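PDB 3OC9: UDP-N-acetylglucosamine pyrophosphorylase, which probably catalyses the transfer of a uridylyl group from UTP to N-acetyl-alpha-D-glucosamine 1-phosphate, giving UDP-N-acetyl-alpha-D-glucosamine and diphosphate. Local coordinates for residues A[71-82]-A[380-389]; A[185-193]-A[330-338]. One frame throughout, in Å; residues are numbered along the deposited sequence. Where two conformers were deposited one is given.

Contact 1 of 2, residues A[71-82]-A[380-389]; sequences MTSERLLRLQEL and SFRKSFEEEG
R75 and F381 make a stacked cation-pi pair where helix 68-87 of the GT-A-type nucleotidyltransferase fold is crossed by the loop after strand 377-379. The guanidinium lies flat over the phenyl ring, planes 11° apart, with R75 CZ 3.8 Å from the F381 ring centroid. A bend at chi3 (-81°) of R75 helps turn the group onto the ring; water 2, bound by R75 NE, F381 O and S384 O, sits in plane at the edge of the guanidinium, and NH2 goes on to the carbonyl of C191. F385 stands almost perpendicular to this guanidinium and presents its edge to R75 NE, while L79 CD2 rests on the F385 ring face in a CH-pi contact. Farther along the helix, R78 holds E388 side-on in a salt bridge, NE and NH2 both donating to OE2, with R78 NH2 3.0 Å from E388 OE2. The same oxygen accepts the backbone N of F385 on its syn lone pair, so three donors grip it. K383 O and L82 CD2 lie over opposite faces of the R78 guanidinium. E81 joins R78 to R382: its OE1 is approached from opposite faces of the carboxylate by R78 NH1 at 2.9 Å and R382 NH1 at 3.0 Å.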
loop_
_atom_site.group_PDB
_atom_site.type_symbol
_atom_site.label_atom_id
_atom_site.label_comp_id
_atom_site.label_asym_id
_atom_site.label_seq_id
_atom_site.Cartn_x
_atom_site.Cartn_y
_atom_site.Cartn_z
ATOM N N MET A 71 0.311 5.408 12.485
ATOM C CA MET A 71 -0.827 5.836 11.628
ATOM C C MET A 71 -1.731 4.644 11.243
ATOM O O MET A 71 -2.975 4.673 11.409
ATOM C CB MET A 71 -0.333 6.492 10.319
ATOM C CG MET A 71 0.802 7.520 10.407
ATOM S SD MET A 71 0.306 9.226 10.126
ATOM C CE MET A 71 -0.292 9.639 11.761
ATOM N N THR A 72 -1.097 3.596 10.696
ATOM C CA THR A 72 -1.810 2.358 10.315
ATOM C C THR A 72 -2.529 1.708 11.519
ATOM O O THR A 72 -3.703 1.330 11.419
ATOM C CB THR A 72 -0.861 1.339 9.582
ATOM O OG1 THR A 72 -0.185 2.005 8.500
ATOM C CG2 THR A 72 -1.652 0.118 9.035
ATOM N N SER A 73 -1.845 1.602 12.671
ATOM C CA SER A 73 -2.478 1.058 13.886
ATOM C C SER A 73 -3.770 1.815 14.260
ATOM O O SER A 73 -4.799 1.195 14.584
ATOM C CB SER A 73 -1.489 1.057 15.083
ATOM O OG SER A 73 -0.346 0.242 14.776
ATOM N N GLU A 74 -3.714 3.143 14.190
ATOM C CA GLU A 74 -4.850 4.004 14.584
ATOM C C GLU A 74 -6.052 3.898 13.616
ATOM O O GLU A 74 -7.224 3.881 14.052
ATOM C CB GLU A 74 -4.378 5.461 14.777
ATOM C CG GLU A 74 -3.493 5.650 16.051
ATOM C CD GLU A 74 -3.015 7.091 16.288
ATOM O OE1 GLU A 74 -3.154 7.947 15.390
ATOM O OE2 GLU A 74 -2.455 7.349 17.383
ATOM N N ARG A 75 -5.769 3.789 12.314
ATOM C CA ARG A 75 -6.829 3.550 11.331
ATOM C C ARG A 75 -7.534 2.185 11.550
ATOM O O ARG A 75 -8.762 2.111 11.461
ATOM C CB ARG A 75 -6.287 3.730 9.893
ATOM C CG ARG A 75 -7.342 3.551 8.781
ATOM C CD ARG A 75 -7.061 4.458 7.568
ATOM N NE ARG A 75 -7.531 5.810 7.800
ATOM C CZ ARG A 75 -7.262 6.869 7.038
ATOM N NH1 ARG A 75 -7.763 8.040 7.391
ATOM N NH2 ARG A 75 -6.498 6.787 5.937
ATOM N N LEU A 76 -6.779 1.115 11.842
ATOM C CA LEU A 76 -7.398 -0.180 12.168
ATOM C C LEU A 76 -8.296 -0.098 13.429
ATOM O O LEU A 76 -9.404 -0.660 13.449
ATOM C CB LEU A 76 -6.336 -1.299 12.315
ATOM C CG LEU A 76 -5.522 -1.689 11.066
ATOM C CD1 LEU A 76 -4.516 -2.824 11.407
ATOM C CD2 LEU A 76 -6.441 -2.135 9.906
ATOM N N LEU A 77 -7.828 0.603 14.469
ATOM C CA LEU A 77 -8.659 0.838 15.672
ATOM C C LEU A 77 -10.001 1.548 15.356
ATOM O O LEU A 77 -11.061 1.160 15.882
ATOM C CB LEU A 77 -7.867 1.579 16.767
ATOM C CG LEU A 77 -6.788 0.756 17.508
ATOM C CD1 LEU A 77 -5.900 1.686 18.318
ATOM C CD2 LEU A 77 -7.373 -0.342 18.425
ATOM N N ARG A 78 -9.967 2.536 14.461
ATOM C CA ARG A 78 -11.195 3.295 14.078
ATOM C C ARG A 78 -12.174 2.460 13.234
ATOM O O ARG A 78 -13.398 2.532 13.435
ATOM C CB ARG A 78 -10.822 4.606 13.367
ATOM C CG ARG A 78 -12.011 5.460 12.868
ATOM C CD ARG A 78 -12.944 5.875 14.032
ATOM N NE ARG A 78 -13.965 6.838 13.598
ATOM C CZ ARG A 78 -15.015 7.200 14.341
ATOM N NH1 ARG A 78 -15.200 6.668 15.554
ATOM N NH2 ARG A 78 -15.879 8.094 13.874
ATOM N N LEU A 79 -11.633 1.687 12.279
ATOM C CA LEU A 79 -12.418 0.751 11.481
ATOM C C LEU A 79 -13.102 -0.318 12.349
ATOM O O LEU A 79 -14.290 -0.621 12.148
ATOM C CB LEU A 79 -11.537 0.094 10.384
ATOM C CG LEU A 79 -11.151 1.043 9.232
ATOM C CD1 LEU A 79 -9.993 0.441 8.403
ATOM C CD2 LEU A 79 -12.385 1.310 8.327
ATOM N N GLN A 80 -12.377 -0.875 13.327
ATOM C CA GLN A 80 -12.995 -1.839 14.264
ATOM C C GLN A 80 -14.188 -1.220 15.031
ATOM O O GLN A 80 -15.229 -1.864 15.201
ATOM C CB GLN A 80 -11.954 -2.409 15.263
ATOM C CG GLN A 80 -10.973 -3.448 14.634
ATOM C CD GLN A 80 -9.816 -3.880 15.566
ATOM O OE1 GLN A 80 -9.033 -4.770 15.213
ATOM N NE2 GLN A 80 -9.699 -3.246 16.736
ATOM N N GLU A 81 -14.004 0.022 15.467
ATOM C CA GLU A 81 -15.019 0.800 16.223
ATOM C C GLU A 81 -16.296 1.059 15.397
ATOM O O GLU A 81 -17.405 0.835 15.888
ATOM C CB GLU A 81 -14.399 2.110 16.694
ATOM C CG GLU A 81 -15.269 2.964 17.615
ATOM C CD GLU A 81 -14.482 4.106 18.251
ATOM O OE1 GLU A 81 -13.893 4.950 17.528
ATOM O OE2 GLU A 81 -14.461 4.150 19.504
ATOM N N LEU A 82 -16.136 1.501 14.149
ATOM C CA LEU A 82 -17.278 1.720 13.243
ATOM C C LEU A 82 -18.105 0.440 12.995
ATOM O O LEU A 82 -19.357 0.477 13.014
ATOM C CB LEU A 82 -16.810 2.355 11.912
ATOM C CG LEU A 82 -16.279 3.801 11.965
ATOM C CD1 LEU A 82 -15.815 4.306 10.574
ATOM C CD2 LEU A 82 -17.348 4.767 12.519
ATOM N N SER A 380 -6.745 13.304 13.901
ATOM C CA SER A 380 -6.182 11.972 14.205
ATOM C C SER A 380 -6.901 10.845 13.456
ATOM O O SER A 380 -8.132 10.840 13.379
ATOM C CB SER A 380 -6.222 11.685 15.703
ATOM O OG SER A 380 -5.695 10.384 15.968
ATOM N N PHE A 381 -6.125 9.905 12.899
ATOM C CA PHE A 381 -6.690 8.697 12.258
ATOM C C PHE A 381 -7.505 7.864 13.277
ATOM O O PHE A 381 -8.330 7.022 12.886
ATOM C CB PHE A 381 -5.571 7.814 11.649
ATOM C CG PHE A 381 -5.077 8.238 10.262
ATOM C CD1 PHE A 381 -5.303 9.513 9.740
ATOM C CD2 PHE A 381 -4.323 7.340 9.501
ATOM C CE1 PHE A 381 -4.802 9.876 8.472
ATOM C CE2 PHE A 381 -3.819 7.690 8.246
ATOM C CZ PHE A 381 -4.069 8.963 7.727
ATOM N N ARG A 382 -7.274 8.077 14.575
ATOM C CA ARG A 382 -8.079 7.412 15.611
ATOM C C ARG A 382 -9.500 8.011 15.757
ATOM O O ARG A 382 -10.426 7.319 16.198
ATOM C CB ARG A 382 -7.326 7.382 16.965
ATOM C CG ARG A 382 -8.028 6.639 18.099
ATOM C CD ARG A 382 -8.053 5.114 17.883
ATOM N NE ARG A 382 -8.895 4.415 18.861
ATOM C CZ ARG A 382 -10.215 4.251 18.768
ATOM N NH1 ARG A 382 -10.900 4.737 17.733
ATOM N NH2 ARG A 382 -10.860 3.585 19.724
ATOM N N LYS A 383 -9.668 9.268 15.344
ATOM C CA LYS A 383 -10.928 10.032 15.528
ATOM C C LYS A 383 -11.975 10.037 14.382
ATOM O O LYS A 383 -13.177 10.167 14.648
ATOM C CB LYS A 383 -10.606 11.485 15.910
ATOM C CG LYS A 383 -9.762 11.640 17.180
ATOM C CD LYS A 383 -10.540 11.312 18.449
ATOM C CE LYS A 383 -11.466 12.453 18.863
ATOM N NZ LYS A 383 -12.156 12.130 20.148
ATOM N N SER A 384 -11.530 9.930 13.125
ATOM C CA SER A 384 -12.437 9.963 11.960
ATOM C C SER A 384 -11.783 9.175 10.799
ATOM O O SER A 384 -10.575 9.274 10.589
ATOM C CB SER A 384 -12.764 11.424 11.545
ATOM O OG SER A 384 -13.906 11.521 10.688
ATOM N N PHE A 385 -12.589 8.382 10.087
ATOM C CA PHE A 385 -12.142 7.631 8.897
ATOM C C PHE A 385 -12.316 8.485 7.626
ATOM O O PHE A 385 -11.335 8.758 6.908
ATOM C CB PHE A 385 -12.902 6.287 8.826
ATOM C CG PHE A 385 -12.666 5.480 7.545
ATOM C CD1 PHE A 385 -11.404 4.966 7.244
ATOM C CD2 PHE A 385 -13.714 5.242 6.655
ATOM C CE1 PHE A 385 -11.189 4.208 6.058
ATOM C CE2 PHE A 385 -13.508 4.488 5.471
ATOM C CZ PHE A 385 -12.234 3.985 5.175
ATOM N N GLU A 386 -13.559 8.873 7.337
ATOM C CA GLU A 386 -13.874 9.881 6.308
ATOM C C GLU A 386 -14.342 11.122 7.109
ATOM O O GLU A 386 -13.568 11.603 7.958
ATOM C CB GLU A 386 -14.891 9.347 5.277
ATOM C CG GLU A 386 -14.310 8.139 4.456
ATOM C CD GLU A 386 -15.332 7.218 3.780
ATOM O OE1 GLU A 386 -16.513 7.153 4.205
ATOM O OE2 GLU A 386 -14.930 6.519 2.809
ATOM N N GLU A 387 -15.570 11.605 6.902
ATOM C CA GLU A 387 -16.085 12.767 7.695
ATOM C C GLU A 387 -17.006 12.404 8.883
ATOM O O GLU A 387 -17.499 13.302 9.623
ATOM C CB GLU A 387 -16.754 13.809 6.755
ATOM C CG GLU A 387 -18.218 13.544 6.356
ATOM C CD GLU A 387 -18.414 12.502 5.246
ATOM O OE1 GLU A 387 -17.500 11.687 4.958
ATOM O OE2 GLU A 387 -19.514 12.507 4.646
ATOM N N GLU A 388 -17.225 11.109 9.095
ATOM C CA GLU A 388 -18.268 10.642 10.038
ATOM C C GLU A 388 -18.010 10.941 11.527
ATOM O O GLU A 388 -18.960 10.936 12.338
ATOM C CB GLU A 388 -18.605 9.149 9.800
ATOM C CG GLU A 388 -17.702 8.118 10.516
ATOM C CD GLU A 388 -16.238 8.161 10.062
ATOM O OE1 GLU A 388 -15.988 8.331 8.844
ATOM O OE2 GLU A 388 -15.346 8.037 10.936
ATOM N N GLY A 389 -16.758 11.218 11.896
ATOM C CA GLY A 389 -16.433 11.546 13.297
ATOM C C GLY A 389 -16.519 13.029 13.637
ATOM O O GLY A 389 -16.176 13.437 14.756
HETATM O O HOH W 1 -3.175 9.831 13.375
HETATM O O HOH W 2 -9.048 6.944 10.326
#

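Contact 2 of 2, residues A[185-193]-A[330-338]; sequences NVDNILCKD and FIEFSALKN
The carboxamide of N188 bonds to the 330-338 segment through both its heteroatoms. Its ND2 donates to E332 O at 3.0 Å, a nearly straight bond (170°) with the acceptor close to the amide plane, and the F333 ring, its plane 72° from that of the amide, meets ND2 through CD1. N188 OD1 is reached from opposite faces, by S334 N at 3.2 Å across the contact and by L190 N in an Asx turn. With CG anti to the backbone N (chi1 -175°), the amide is directed at the backbone of 332-334. A single beta bridge, N188 with A335, continues the pairing: L336 N donates to D187 O at 2.9 Å and I189 N to S334 O at 3.3 Å. At the other end K192 N donates to E332 OE1 at 2.8 Å, approaching from above the carboxylate plane; OE2 pairs with K212. Two bonds thus run backbone to backbone, and three pair a backbone group with the N188 amide or the E332 carboxylate. The charge of E332 is probably balanced by K212; D187 OD1 pairs with K55, and in the conformer given D187 OD2 makes a long salt bridge of 3.6 Å to K337 NZ.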
loop_
_atom_site.group_PDB
_atom_site.type_symbol
_atom_site.label_atom_id
_atom_site.label_comp_id
_atom_site.label_asym_id
_atom_site.label_seq_id
_atom_site.Cartn_x
_atom_site.Cartn_y
_atom_site.Cartn_z
ATOM N N ASN A 185 1.254 -0.816 -0.403
ATOM C CA ASN A 185 2.658 -0.411 -0.164
ATOM C C ASN A 185 2.775 0.548 1.023
ATOM O O ASN A 185 1.826 1.269 1.335
ATOM C CB ASN A 185 3.275 0.202 -1.437
ATOM N N VAL A 186 3.931 0.553 1.682
ATOM C CA VAL A 186 4.146 1.329 2.915
ATOM C C VAL A 186 4.275 2.870 2.701
ATOM O O VAL A 186 4.108 3.652 3.643
ATOM C CB VAL A 186 5.374 0.745 3.705
ATOM C CG1 VAL A 186 6.700 1.134 3.060
ATOM C CG2 VAL A 186 5.325 1.155 5.181
ATOM N N ASP A 187 4.494 3.293 1.455
ATOM C CA ASP A 187 4.838 4.693 1.156
ATOM C C ASP A 187 3.627 5.646 1.043
ATOM O O ASP A 187 3.797 6.870 1.110
ATOM C CB ASP A 187 5.689 4.764 -0.129
ATOM C CG ASP A 187 7.049 4.059 0.006
ATOM O OD1 ASP A 187 7.448 3.690 1.128
ATOM O OD2 ASP A 187 7.735 3.882 -1.023
ATOM N N ASN A 188 2.415 5.110 0.844
ATOM C CA ASN A 188 1.204 5.980 0.663
ATOM C C ASN A 188 0.479 6.342 1.974
ATOM O O ASN A 188 -0.279 5.543 2.522
ATOM C CB ASN A 188 0.224 5.342 -0.349
ATOM C CG ASN A 188 -1.002 6.232 -0.684
ATOM O OD1 ASN A 188 -1.217 7.329 -0.121
ATOM N ND2 ASN A 188 -1.823 5.734 -1.618
ATOM N N ILE A 189 0.722 7.562 2.462
ATOM C CA ILE A 189 0.262 7.998 3.789
ATOM C C ILE A 189 -1.293 8.090 3.892
ATOM O O ILE A 189 -1.882 7.863 4.962
ATOM C CB ILE A 189 0.955 9.377 4.170
ATOM C CG1 ILE A 189 2.502 9.296 4.014
ATOM C CG2 ILE A 189 0.519 9.897 5.552
ATOM C CD1 ILE A 189 3.204 8.115 4.745
ATOM N N LEU A 190 -1.947 8.377 2.773
ATOM C CA LEU A 190 -3.423 8.517 2.755
ATOM C C LEU A 190 -4.220 7.219 2.559
ATOM O O LEU A 190 -5.464 7.268 2.527
ATOM C CB LEU A 190 -3.854 9.580 1.724
ATOM C CG LEU A 190 -3.278 10.995 1.946
ATOM C CD1 LEU A 190 -3.728 11.970 0.874
ATOM C CD2 LEU A 190 -3.652 11.549 3.320
ATOM N N CYS A 191 -3.535 6.072 2.427
ATOM C CA CYS A 191 -4.235 4.789 2.199
ATOM C C CYS A 191 -5.362 4.486 3.220
ATOM O O CYS A 191 -5.167 4.645 4.446
ATOM C CB CYS A 191 -3.230 3.631 2.116
ATOM S SG CYS A 191 -3.949 2.019 1.647
ATOM N N LYS A 192 -6.532 4.060 2.725
ATOM C CA LYS A 192 -7.665 3.734 3.619
ATOM C C LYS A 192 -7.567 2.325 4.293
ATOM O O LYS A 192 -8.442 1.940 5.065
ATOM C CB LYS A 192 -9.031 3.914 2.895
ATOM C CG LYS A 192 -9.460 5.392 2.606
ATOM C CD LYS A 192 -10.834 5.392 1.858
ATOM C CE LYS A 192 -11.390 6.818 1.613
ATOM N NZ LYS A 192 -12.758 6.751 0.919
ATOM N N ASP A 193 -6.514 1.554 4.005
ATOM C CA ASP A 193 -6.331 0.232 4.655
ATOM C C ASP A 193 -7.504 -0.702 4.313
ATOM O O ASP A 193 -7.804 -0.840 3.117
ATOM C CB ASP A 193 -6.013 0.385 6.172
ATOM C CG ASP A 193 -4.681 1.136 6.419
ATOM O OD1 ASP A 193 -3.709 0.897 5.672
ATOM O OD2 ASP A 193 -4.581 1.966 7.353
ATOM N N PHE A 330 -6.891 13.160 -4.734
ATOM C CA PHE A 330 -7.049 14.099 -3.603
ATOM C C PHE A 330 -7.466 13.371 -2.298
ATOM O O PHE A 330 -7.173 13.820 -1.177
ATOM C CB PHE A 330 -8.037 15.219 -4.016
ATOM C CG PHE A 330 -8.374 16.194 -2.924
ATOM C CD1 PHE A 330 -7.650 17.387 -2.786
ATOM C CD2 PHE A 330 -9.443 15.954 -2.057
ATOM C CE1 PHE A 330 -7.957 18.304 -1.779
ATOM C CE2 PHE A 330 -9.755 16.872 -1.041
ATOM C CZ PHE A 330 -9.015 18.049 -0.905
ATOM N N ILE A 331 -8.148 12.236 -2.464
ATOM C CA ILE A 331 -8.666 11.444 -1.344
ATOM C C ILE A 331 -7.670 10.344 -0.867
ATOM O O ILE A 331 -7.487 10.150 0.350
ATOM C CB ILE A 331 -10.037 10.766 -1.731
ATOM C CG1 ILE A 331 -11.087 11.805 -2.196
ATOM C CG2 ILE A 331 -10.554 9.795 -0.628
ATOM C CD1 ILE A 331 -11.733 12.656 -1.076
ATOM N N GLU A 332 -7.044 9.619 -1.799
ATOM C CA GLU A 332 -6.275 8.393 -1.402
ATOM C C GLU A 332 -4.910 8.187 -2.104
ATOM O O GLU A 332 -4.445 7.039 -2.215
ATOM C CB GLU A 332 -7.169 7.111 -1.478
ATOM C CG GLU A 332 -6.717 5.933 -0.547
ATOM C CD GLU A 332 -7.516 4.611 -0.676
ATOM O OE1 GLU A 332 -7.107 3.617 -0.019
ATOM O OE2 GLU A 332 -8.522 4.535 -1.429
ATOM N N PHE A 333 -4.232 9.267 -2.534
ATOM C CA PHE A 333 -2.832 9.114 -3.057
ATOM C C PHE A 333 -1.859 10.281 -2.757
ATOM O O PHE A 333 -1.893 11.301 -3.439
ATOM C CB PHE A 333 -2.813 8.788 -4.569
ATOM C CG PHE A 333 -1.427 8.423 -5.096
ATOM C CD1 PHE A 333 -0.926 7.139 -4.939
ATOM C CD2 PHE A 333 -0.620 9.393 -5.715
ATOM C CE1 PHE A 333 0.366 6.805 -5.401
ATOM C CE2 PHE A 333 0.678 9.077 -6.173
ATOM C CZ PHE A 333 1.162 7.783 -6.017
ATOM N N SER A 334 -0.974 10.111 -1.766
ATOM C CA SER A 334 0.169 11.048 -1.553
ATOM C C SER A 334 1.353 10.265 -0.968
ATOM O O SER A 334 1.295 9.844 0.190
ATOM C CB SER A 334 -0.228 12.223 -0.636
ATOM O OG SER A 334 0.793 13.234 -0.588
ATOM N N ALA A 335 2.406 10.047 -1.771
ATOM C CA ALA A 335 3.503 9.122 -1.390
ATOM C C ALA A 335 4.702 9.821 -0.747
ATOM O O ALA A 335 5.012 10.951 -1.113
ATOM C CB ALA A 335 3.970 8.321 -2.578
ATOM N N LEU A 336 5.375 9.128 0.176
ATOM C CA LEU A 336 6.657 9.603 0.769
ATOM C C LEU A 336 7.826 8.754 0.265
ATOM O O LEU A 336 7.952 7.573 0.644
ATOM C CB LEU A 336 6.617 9.581 2.305
ATOM C CG LEU A 336 7.932 9.972 3.025
ATOM C CD1 LEU A 336 8.346 11.420 2.722
ATOM C CD2 LEU A 336 7.867 9.732 4.555
ATOM N N LYS A 337 8.673 9.354 -0.584
ATOM C CA LYS A 337 9.772 8.642 -1.260
ATOM C C LYS A 337 11.155 9.320 -1.178
ATOM O O LYS A 337 12.187 8.627 -1.194
ATOM C CB LYS A 337 9.422 8.369 -2.724
ATOM C CG LYS A 337 8.302 7.347 -2.896
ATOM C CD LYS A 337 7.856 7.199 -4.335
ATOM C CE LYS A 337 7.172 5.855 -4.539
ATOM N NZ LYS A 337 8.169 4.735 -4.460
ATOM N N ASN A 338 11.169 10.653 -1.090
ATOM C CA ASN A 338 12.404 11.454 -1.189
ATOM C C ASN A 338 12.660 12.366 0.028
ATOM O O ASN A 338 11.729 12.734 0.766
ATOM C CB ASN A 338 12.364 12.333 -2.462
ATOM C CG ASN A 338 12.144 11.539 -3.742
ATOM O OD1 ASN A 338 12.854 10.563 -4.031
ATOM N ND2 ASN A 338 11.158 11.974 -4.541
HETATM O O HOH W 3 -7.753 9.036 2.939
HETATM O O HOH W 4 -7.958 0.933 0.717
#

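Contacts 1 and 2 have centres about 16 Å apart and meet directly. Along the chain the order is 71-82, 185-193, 330-338 and 380-389, so both segments of contact 2 fall between those of contact 1. Two bonds tie them together: E386 OE2 to K192 NZ, a salt bridge of 2.9 Å, and R75 NH2 to C191 O, a probable hydrogen bond of the same length. Helix 68-87 serves both, since I68 touches V186 and I189 while T72 and R75 touch D193. Helix 347-364 also borders both, through E386 and E387 on one side and I189, L190 and I331 on the other. The loop after strand 180-184 is thus held between helix 68-87 and the segments that follow helix 329-332 and strand 377-379.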